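Long-range contacts in mannitol dehydrogenase (PDB 1LJ8), which probably oxidises D-mannitol to D-fructose at C2 with NAD as the hydride acceptor, as a long-chain dehydrogenase: residues I126-I131 / T185-D190; P193-V198 / F224-V229. All blocks are in the same frame, centred on the assembly; numbering follows the deposited sequence.

Both contacts lie in the NAD-binding Rossmann domain, their centres about 9 Å apart, and share the chain that runs from strand 185-188 into helix 195-210. Interaction 1 joins that strand to strand 126-129 and ends at the NAD, where Asp190 OD1 takes a hydrogen bond from NAD O2D at 2.8 Å. Interaction 2 ties the start of the helix to the chain entering strand 227-230. The two meet where Asn195 ND2 lies 3.0 Å from Asp190 O, a probable hydrogen bond. The side chain of Asn195 itself stays about 8 Å from the NAD, so interaction 2 stands behind the residue that grips the ribose.

Interaction 1 (I126-I131 / T185-D190); sequences IVSLTI and TVMSCD. With NAD (nicotinamide-adenine-dinucleotide), chain B.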
ATOM      1  N   ILE A 126     -14.170   8.468  11.636  1.00 13.13           N
ATOM      2  CA  ILE A 126     -13.402   8.223  10.405  1.00 11.91           C
ATOM      3  C   ILE A 126     -13.193   6.716  10.312  1.00 11.02           C
ATOM      4  O   ILE A 126     -12.853   6.076  11.337  1.00 11.56           O
ATOM      5  CB  ILE A 126     -11.974   8.860  10.477  1.00 10.67           C
ATOM      6  CG1 ILE A 126     -12.065  10.393  10.409  1.00 11.70           C
ATOM      7  CG2 ILE A 126     -11.116   8.354   9.276  1.00 12.35           C
ATOM      8  CD1 ILE A 126     -10.751  11.061  10.893  1.00 11.30           C
ATOM      9  N   VAL A 127     -13.443   6.151   9.129  1.00 12.20           N
ATOM     10  CA  VAL A 127     -13.123   4.730   8.842  1.00 11.25           C
ATOM     11  C   VAL A 127     -11.966   4.868   7.814  1.00 11.01           C
ATOM     12  O   VAL A 127     -12.167   5.361   6.695  1.00 11.77           O
ATOM     13  CB  VAL A 127     -14.308   3.951   8.194  1.00 11.02           C
ATOM     14  CG1 VAL A 127     -13.833   2.498   7.795  1.00 11.75           C
ATOM     15  CG2 VAL A 127     -15.436   3.822   9.243  1.00 13.49           C
ATOM     16  N   SER A 128     -10.759   4.476   8.223  1.00 11.38           N
ATOM     17  CA  SER A 128      -9.606   4.557   7.355  1.00 11.72           C
ATOM     18  C   SER A 128      -9.262   3.187   6.785  1.00 11.61           C
ATOM     19  O   SER A 128      -9.623   2.133   7.348  1.00 11.85           O
ATOM     20  CB  SER A 128      -8.417   5.162   8.098  1.00 12.99           C
ATOM     21  OG  SER A 128      -8.198   4.479   9.319  1.00 12.13           O
ATOM     22  N   LEU A 129      -8.534   3.207   5.666  1.00 11.74           N
ATOM     23  CA  LEU A 129      -8.207   1.980   4.965  1.00 10.05           C
ATOM     24  C   LEU A 129      -6.769   1.753   4.517  1.00 11.28           C
ATOM     25  O   LEU A 129      -6.142   2.667   3.969  1.00 12.12           O
ATOM     26  CB  LEU A 129      -9.044   1.899   3.644  1.00 11.18           C
ATOM     27  CG  LEU A 129     -10.566   2.232   3.641  1.00 12.23           C
ATOM     28  CD1 LEU A 129     -11.116   2.330   2.180  1.00 12.51           C
ATOM     29  CD2 LEU A 129     -11.307   1.132   4.457  1.00 13.11           C
ATOM     30  N   THR A 130      -6.235   0.551   4.787  1.00  9.97           N
ATOM     31  CA  THR A 130      -5.028   0.120   4.047  1.00 10.41           C
ATOM     32  C   THR A 130      -5.443  -1.331   3.685  1.00 11.76           C
ATOM     33  O   THR A 130      -5.076  -2.301   4.352  1.00 14.66           O
ATOM     34  CB  THR A 130      -3.680   0.141   4.794  1.00 11.09           C
ATOM     35  OG1 THR A 130      -3.783  -0.532   6.037  1.00 11.57           O
ATOM     36  CG2 THR A 130      -3.231   1.612   5.034  1.00 12.40           C
ATOM     37  N   ILE A 131      -6.278  -1.440   2.655  1.00 11.84           N
ATOM     38  CA  ILE A 131      -6.816  -2.759   2.217  1.00 13.05           C
ATOM     39  C   ILE A 131      -6.112  -3.296   0.969  1.00 13.59           C
ATOM     40  O   ILE A 131      -6.560  -4.278   0.363  1.00 13.37           O
ATOM     41  CB  ILE A 131      -8.335  -2.671   1.908  1.00 13.58           C
ATOM     42  CG1 ILE A 131      -8.623  -1.618   0.803  1.00 14.34           C
ATOM     43  CG2 ILE A 131      -9.081  -2.268   3.188  1.00 13.28           C
ATOM     44  CD1 ILE A 131     -10.132  -1.631   0.324  1.00 13.43           C
ATOM     45  N   THR A 185     -16.238   9.776   7.722  1.00 12.20           N
ATOM     46  CA  THR A 185     -15.469  10.012   6.507  1.00 11.76           C
ATOM     47  C   THR A 185     -14.786   8.664   6.224  1.00 11.01           C
ATOM     48  O   THR A 185     -14.439   7.924   7.165  1.00 12.49           O
ATOM     49  CB  THR A 185     -14.335  11.051   6.772  1.00 11.27           C
ATOM     50  OG1 THR A 185     -14.912  12.317   7.108  1.00 13.03           O
ATOM     51  CG2 THR A 185     -13.426  11.208   5.553  1.00 11.78           C
ATOM     52  N   VAL A 186     -14.625   8.316   4.960  1.00 11.32           N
ATOM     53  CA  VAL A 186     -13.880   7.103   4.588  1.00 12.46           C
ATOM     54  C   VAL A 186     -12.560   7.636   4.013  1.00 13.04           C
ATOM     55  O   VAL A 186     -12.531   8.351   2.997  1.00 12.99           O
ATOM     56  CB  VAL A 186     -14.584   6.238   3.555  1.00 11.82           C
ATOM     57  CG1 VAL A 186     -13.751   4.930   3.346  1.00 12.75           C
ATOM     58  CG2 VAL A 186     -15.948   5.807   4.097  1.00 14.14           C
HETATM   59  N   MSE A 187     -11.478   7.275   4.697  1.00 11.59           N
HETATM   60  CA  MSE A 187     -10.141   7.788   4.394  1.00 10.76           C
HETATM   61  C   MSE A 187      -9.185   6.730   3.875  1.00 11.40           C
HETATM   62  O   MSE A 187      -8.562   6.023   4.659  1.00 11.36           O
HETATM   63  CB  MSE A 187      -9.605   8.439   5.705  1.00 11.09           C
HETATM   64  CG  MSE A 187      -8.354   9.298   5.523  1.00 12.80           C
HETATM   65 SE   MSE A 187      -7.675  10.011   7.208  1.00 19.57          SE
HETATM   66  CE  MSE A 187      -6.871   8.409   8.016  1.00 14.46           C
ATOM     67  N   SER A 188      -9.002   6.664   2.553  1.00 10.20           N
ATOM     68  CA  SER A 188      -8.101   5.658   1.959  1.00 10.49           C
ATOM     69  C   SER A 188      -6.640   6.054   2.162  1.00 12.30           C
ATOM     70  O   SER A 188      -6.269   7.200   1.923  1.00 12.97           O
ATOM     71  CB  SER A 188      -8.319   5.564   0.434  1.00  9.79           C
ATOM     72  OG  SER A 188      -7.370   4.627  -0.100  1.00 11.86           O
ATOM     73  N   CYS A 189      -5.833   5.098   2.593  1.00 11.94           N
ATOM     74  CA  CYS A 189      -4.390   5.334   2.752  1.00 11.80           C
ATOM     75  C   CYS A 189      -3.653   4.307   1.891  1.00 12.06           C
ATOM     76  O   CYS A 189      -2.525   3.899   2.207  1.00 12.70           O
ATOM     77  CB  CYS A 189      -3.975   5.195   4.229  1.00 10.06           C
ATOM     78  SG  CYS A 189      -4.754   6.456   5.243  1.00 12.70           S
ATOM     79  N   ASP A 190      -4.282   3.881   0.795  1.00 11.19           N
ATOM     80  CA  ASP A 190      -3.625   2.951  -0.129  1.00 11.49           C
ATOM     81  C   ASP A 190      -2.981   3.654  -1.327  1.00 11.62           C
ATOM     82  O   ASP A 190      -3.317   4.793  -1.652  1.00 11.62           O
ATOM     83  CB  ASP A 190      -4.634   1.896  -0.641  1.00 10.93           C
ATOM     84  CG  ASP A 190      -4.974   0.850   0.441  1.00 10.16           C
ATOM     85  OD1 ASP A 190      -4.021   0.116   0.826  1.00 11.44           O
ATOM     86  OD2 ASP A 190      -6.181   0.749   0.866  1.00 12.44           O
TER
HETATM   87  PA  NAD B1500       0.579  -5.741   5.203  1.00 13.45           P
HETATM   88  O1A NAD B1500       0.737  -6.941   4.422  1.00 14.98           O
HETATM   89  O2A NAD B1500       1.327  -5.487   6.467  1.00 12.44           O
HETATM   90  O5B NAD B1500      -0.954  -5.543   5.604  1.00 14.96           O
HETATM   91  C5B NAD B1500      -1.981  -5.561   4.565  1.00 16.33           C
HETATM   92  C4B NAD B1500      -3.256  -5.485   5.430  1.00 17.10           C
HETATM   93  O4B NAD B1500      -4.405  -5.441   4.487  1.00 17.37           O
HETATM   94  C3B NAD B1500      -3.584  -6.760   6.286  1.00 16.09           C
HETATM   95  O3B NAD B1500      -4.213  -6.283   7.490  1.00 16.04           O
HETATM   96  C2B NAD B1500      -4.529  -7.556   5.375  1.00 18.74           C
HETATM   97  O2B NAD B1500      -5.346  -8.477   6.086  1.00 20.22           O
HETATM   98  C1B NAD B1500      -5.373  -6.438   4.794  1.00 16.89           C
HETATM   99  N9A NAD B1500      -6.062  -6.751   3.582  1.00 16.81           N
HETATM  100  C8A NAD B1500      -5.628  -7.337   2.410  1.00 16.37           C
HETATM  101  N7A NAD B1500      -6.577  -7.413   1.504  1.00 16.65           N
HETATM  102  C5A NAD B1500      -7.681  -6.847   2.124  1.00 16.72           C
HETATM  103  C6A NAD B1500      -8.971  -6.647   1.621  1.00 15.10           C
HETATM  104  N6A NAD B1500      -9.389  -6.963   0.394  1.00 17.97           N
HETATM  105  N1A NAD B1500      -9.910  -6.067   2.462  1.00 15.92           N
HETATM  106  C2A NAD B1500      -9.582  -5.685   3.762  1.00 17.07           C
HETATM  107  N3A NAD B1500      -8.302  -5.854   4.276  1.00 18.60           N
HETATM  108  C4A NAD B1500      -7.388  -6.449   3.403  1.00 17.29           C
HETATM  109  O3  NAD B1500       0.826  -4.543   4.191  1.00 12.18           O
HETATM  110  PN  NAD B1500       1.318  -3.032   4.431  1.00 12.57           P
HETATM  111  O1N NAD B1500       2.773  -2.973   4.266  1.00 13.89           O
HETATM  112  O2N NAD B1500       0.755  -2.589   5.710  1.00 13.14           O
HETATM  113  O5D NAD B1500       0.703  -2.276   3.190  1.00 11.96           O
HETATM  114  C5D NAD B1500      -0.713  -2.171   3.127  1.00 11.80           C
HETATM  115  C4D NAD B1500      -0.989  -1.124   2.138  1.00 12.93           C
HETATM  116  O4D NAD B1500      -0.635   0.205   2.570  1.00 12.22           O
HETATM  117  C3D NAD B1500      -0.369  -1.273   0.701  1.00 13.01           C
HETATM  118  O3D NAD B1500      -1.050  -2.243  -0.086  1.00 11.71           O
HETATM  119  C2D NAD B1500      -0.374   0.147   0.171  1.00 11.01           C
HETATM  120  O2D NAD B1500      -1.597   0.452  -0.486  1.00 10.34           O
HETATM  121  C1D NAD B1500      -0.165   1.002   1.447  1.00 12.25           C
HETATM  122  N1N NAD B1500       1.225   1.449   1.661  1.00 11.57           N
HETATM  123  C2N NAD B1500       2.280   0.629   2.105  1.00 10.99           C
HETATM  124  C3N NAD B1500       3.536   1.175   2.164  1.00 13.12           C
HETATM  125  C7N NAD B1500       4.707   0.281   2.612  1.00 13.05           C
HETATM  126  O7N NAD B1500       5.851   0.734   2.460  1.00 10.18           O
HETATM  127  N7N NAD B1500       4.504  -0.940   3.060  1.00 10.98           N
HETATM  128  C4N NAD B1500       3.783   2.575   1.755  1.00 13.42           C
HETATM  129  C5N NAD B1500       2.672   3.372   1.346  1.00 12.27           C
HETATM  130  C6N NAD B1500       1.360   2.823   1.288  1.00 10.18           C
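Strands 126-129 and 185-188 run side by side in the same direction, their axes 4.6 Å apart and 19° from parallel. Four backbone hydrogen bonds join them, and the first, from Val127 N to Thr185 O (2.8 Å), comes in nearly along the C=O axis. Met187 N and Cys189 N then donate in the carbonyl plane to Val127 O and Leu129 O, whereas Leu129 N sits above the plane of the Met187 carbonyl. On one face, CB of selenomethionine Met187 touches CG2 of Ile126; the chain leaves with CG anti to the backbone N, then bends at chi3 (74°), so that CE lies 3.6 Å from Ser128 CB. On the other face, Leu129 CD1 meets Val186 CG1 at 3.9 Å, and Thr199 of helix 195-210 packs on both residues. These are neighbouring strands in the parallel part of the mixed Rossmann-domain sheet, with strand 185-188 outermost within the chain and strand 27-32 on the far side of 126-129; the NAD lies at the C-terminal ends of the strands. There Asp190 joins both segments to the cofactor. Its CB lies 3.4 Å from NAD O2D, and CG stands anti to the carbonyl carbon (chi1 -74°), placing the carboxylate between Ile131 and the ribose. OD1 accepts from NAD O2D and also from Thr132 N. OD2 takes Ile131 N at 2.8 Å on its syn lone pair, touches Ile131 CG1 and is bonded to Tyr136 OH as well. Together these bonds fix the rotation of the carboxylate, and the two backbone N-H groups would be expected to favour its ionised form. Beyond it, Ile131 CG2 reaches C2A of the adenine at 3.5 Å.

Interaction 2 (P193-V198 / F224-V229); sequences PHNGAV and FPNAMV
Asn226, Asn195 and Gly196 bury about 60 Å² each and carry this contact. The Asn226 side chain leaves with CG anti to the carbonyl carbon (chi1 -66°), which brings OD1 to the first turn of helix 195-210. There Ala197 N donates to it at 2.9 Å, from above the carbonyl plane, and Gly196 N adds a weak bond, bent to 117°; Asn226 ND2 turns to Glu267. Asn195 answers in the reverse direction. Its CG takes the crowded position between backbone N and carbonyl carbon (chi1 48°), so the amide lies along Ala227: OD1 receives Ala227 N at 2.9 Å on a lone pair, while ND2 gives to Ala227 O at 3.0 Å and also to Asp190 O. An alanine here would lose both bonds to the Ala227 backbone and would probably loosen the hold of the helix start on strand 227-230. Gly196 has to be small, since its CA already lies 3.3 Å from Phe224 O and a CB would clash with that oxygen. With His194 at the N-cap, the arrangement is a helix N-terminus whose backbone N-H groups are bound by a side-chain carbonyl from a distant segment, next to the NAD site of a Rossmann domain.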
ATOM      1  N   PRO A 193      -3.543   6.195  -7.539  1.00 15.40           N
ATOM      2  CA  PRO A 193      -3.368   7.598  -7.939  1.00 15.69           C
ATOM      3  C   PRO A 193      -4.387   8.587  -7.320  1.00 15.65           C
ATOM      4  O   PRO A 193      -4.024   9.673  -6.827  1.00 16.74           O
ATOM      5  CB  PRO A 193      -3.468   7.508  -9.457  1.00 15.17           C
ATOM      6  CG  PRO A 193      -2.794   6.203  -9.762  1.00 16.58           C
ATOM      7  CD  PRO A 193      -3.334   5.277  -8.680  1.00 14.86           C
ATOM      8  N   HIS A 194      -5.671   8.257  -7.416  1.00 14.17           N
ATOM      9  CA  HIS A 194      -6.706   9.097  -6.830  1.00 13.30           C
ATOM     10  C   HIS A 194      -7.412   8.158  -5.830  1.00 13.23           C
ATOM     11  O   HIS A 194      -8.537   7.720  -6.069  1.00 13.40           O
ATOM     12  CB  HIS A 194      -7.726   9.554  -7.897  1.00 15.75           C
ATOM     13  CG  HIS A 194      -7.131  10.403  -8.991  1.00 18.84           C
ATOM     14  ND1 HIS A 194      -7.868  10.821 -10.085  1.00 19.65           N
ATOM     15  CD2 HIS A 194      -5.858  10.831  -9.205  1.00 18.42           C
ATOM     16  CE1 HIS A 194      -7.068  11.455 -10.934  1.00 21.64           C
ATOM     17  NE2 HIS A 194      -5.845  11.475 -10.426  1.00 16.82           N
ATOM     18  N   ASN A 195      -6.764   7.879  -4.703  1.00 13.61           N
ATOM     19  CA  ASN A 195      -7.346   6.913  -3.761  1.00 13.82           C
ATOM     20  C   ASN A 195      -8.711   7.273  -3.188  1.00 13.71           C
ATOM     21  O   ASN A 195      -9.569   6.376  -3.031  1.00 14.41           O
ATOM     22  CB  ASN A 195      -6.349   6.552  -2.665  1.00 13.51           C
ATOM     23  CG  ASN A 195      -5.675   7.758  -2.038  1.00 15.59           C
ATOM     24  OD1 ASN A 195      -6.216   8.868  -1.995  1.00 14.72           O
ATOM     25  ND2 ASN A 195      -4.466   7.529  -1.514  1.00 17.23           N
ATOM     26  N   GLY A 196      -8.943   8.551  -2.893  1.00 13.32           N
ATOM     27  CA  GLY A 196     -10.263   8.922  -2.404  1.00 12.58           C
ATOM     28  C   GLY A 196     -11.315   8.758  -3.515  1.00 13.08           C
ATOM     29  O   GLY A 196     -12.396   8.235  -3.262  1.00 12.24           O
ATOM     30  N   ALA A 197     -11.032   9.238  -4.720  1.00 14.09           N
ATOM     31  CA  ALA A 197     -12.015   9.120  -5.807  1.00 14.28           C
ATOM     32  C   ALA A 197     -12.345   7.653  -6.107  1.00 15.89           C
ATOM     33  O   ALA A 197     -13.514   7.330  -6.424  1.00 13.84           O
ATOM     34  CB  ALA A 197     -11.502   9.799  -7.091  1.00 16.60           C
ATOM     35  N   VAL A 198     -11.336   6.777  -6.031  1.00 12.54           N
ATOM     36  CA  VAL A 198     -11.553   5.345  -6.294  1.00 12.65           C
ATOM     37  C   VAL A 198     -12.447   4.759  -5.181  1.00 13.47           C
ATOM     38  O   VAL A 198     -13.405   4.000  -5.480  1.00 12.81           O
ATOM     39  CB  VAL A 198     -10.205   4.565  -6.377  1.00 13.53           C
ATOM     40  CG1 VAL A 198     -10.461   3.018  -6.498  1.00 13.86           C
ATOM     41  CG2 VAL A 198      -9.441   4.983  -7.666  1.00 14.06           C
ATOM     42  N   PHE A 224     -14.637  11.479   0.896  1.00 13.64           N
ATOM     43  CA  PHE A 224     -13.621  10.511   0.482  1.00 13.10           C
ATOM     44  C   PHE A 224     -12.379  11.292   0.075  1.00 11.92           C
ATOM     45  O   PHE A 224     -12.079  11.413  -1.104  1.00 13.53           O
ATOM     46  CB  PHE A 224     -14.149   9.737  -0.734  1.00 13.30           C
ATOM     47  CG  PHE A 224     -15.458   9.016  -0.471  1.00 14.27           C
ATOM     48  CD1 PHE A 224     -16.685   9.641  -0.728  1.00 15.26           C
ATOM     49  CD2 PHE A 224     -15.450   7.695  -0.011  1.00 13.90           C
ATOM     50  CE1 PHE A 224     -17.914   8.956  -0.542  1.00 15.68           C
ATOM     51  CE2 PHE A 224     -16.686   6.966   0.186  1.00 14.49           C
ATOM     52  CZ  PHE A 224     -17.920   7.622  -0.090  1.00 14.50           C
ATOM     53  N   PRO A 225     -11.654  11.824   1.066  1.00 11.30           N
ATOM     54  CA  PRO A 225     -10.450  12.605   0.745  1.00 12.85           C
ATOM     55  C   PRO A 225      -9.365  11.832   0.008  1.00 12.35           C
ATOM     56  O   PRO A 225      -9.119  10.656   0.287  1.00 12.03           O
ATOM     57  CB  PRO A 225      -9.978  13.118   2.128  1.00 10.94           C
ATOM     58  CG  PRO A 225     -10.442  11.988   3.078  1.00 12.06           C
ATOM     59  CD  PRO A 225     -11.856  11.679   2.513  1.00 11.65           C
ATOM     60  N   ASN A 226      -8.746  12.467  -0.991  1.00 11.05           N
ATOM     61  CA  ASN A 226      -7.619  11.815  -1.614  1.00 11.29           C
ATOM     62  C   ASN A 226      -6.423  12.166  -0.751  1.00 10.76           C
ATOM     63  O   ASN A 226      -6.453  13.154  -0.026  1.00 11.57           O
ATOM     64  CB  ASN A 226      -7.340  12.356  -3.021  1.00 12.83           C
ATOM     65  CG  ASN A 226      -8.462  12.021  -3.981  1.00 14.40           C
ATOM     66  OD1 ASN A 226      -8.634  10.854  -4.389  1.00 12.79           O
ATOM     67  ND2 ASN A 226      -9.244  13.033  -4.350  1.00 18.30           N
ATOM     68  N   ALA A 227      -5.380  11.345  -0.846  1.00 11.38           N
ATOM     69  CA  ALA A 227      -4.155  11.614  -0.092  1.00 12.42           C
ATOM     70  C   ALA A 227      -2.940  11.058  -0.782  1.00 13.51           C
ATOM     71  O   ALA A 227      -3.025  10.135  -1.578  1.00 15.10           O
ATOM     72  CB  ALA A 227      -4.232  10.958   1.344  1.00 12.35           C
HETATM   73  N   MSE A 228      -1.795  11.647  -0.443  1.00 14.39           N
HETATM   74  CA  MSE A 228      -0.539  11.090  -0.845  1.00 13.56           C
HETATM   75  C   MSE A 228       0.044  10.587   0.485  1.00 13.66           C
HETATM   76  O   MSE A 228       0.238  11.391   1.411  1.00 14.33           O
HETATM   77  CB  MSE A 228       0.397  12.149  -1.368  1.00 18.46           C
HETATM   78  CG  MSE A 228       1.486  11.416  -2.049  1.00 21.24           C
HETATM   79 SE   MSE A 228       2.989  11.532  -0.994  1.00 43.77          SE
HETATM   80  CE  MSE A 228       3.347  12.809  -2.217  1.00  1.66           C
ATOM     81  N   VAL A 229       0.293   9.284   0.606  1.00 13.96           N
ATOM     82  CA  VAL A 229       0.817   8.727   1.853  1.00 13.38           C
ATOM     83  C   VAL A 229       2.160   8.113   1.541  1.00 14.47           C
ATOM     84  O   VAL A 229       2.298   7.374   0.556  1.00 16.98           O
ATOM     85  CB  VAL A 229      -0.180   7.684   2.432  1.00 14.07           C
ATOM     86  CG1 VAL A 229      -1.534   8.437   2.727  1.00 14.03           C
ATOM     87  CG2 VAL A 229      -0.387   6.506   1.456  1.00 11.85           C
TER
HETATM   88  O   HOH W   1      -4.746  10.466  -4.074  1.00 24.66           O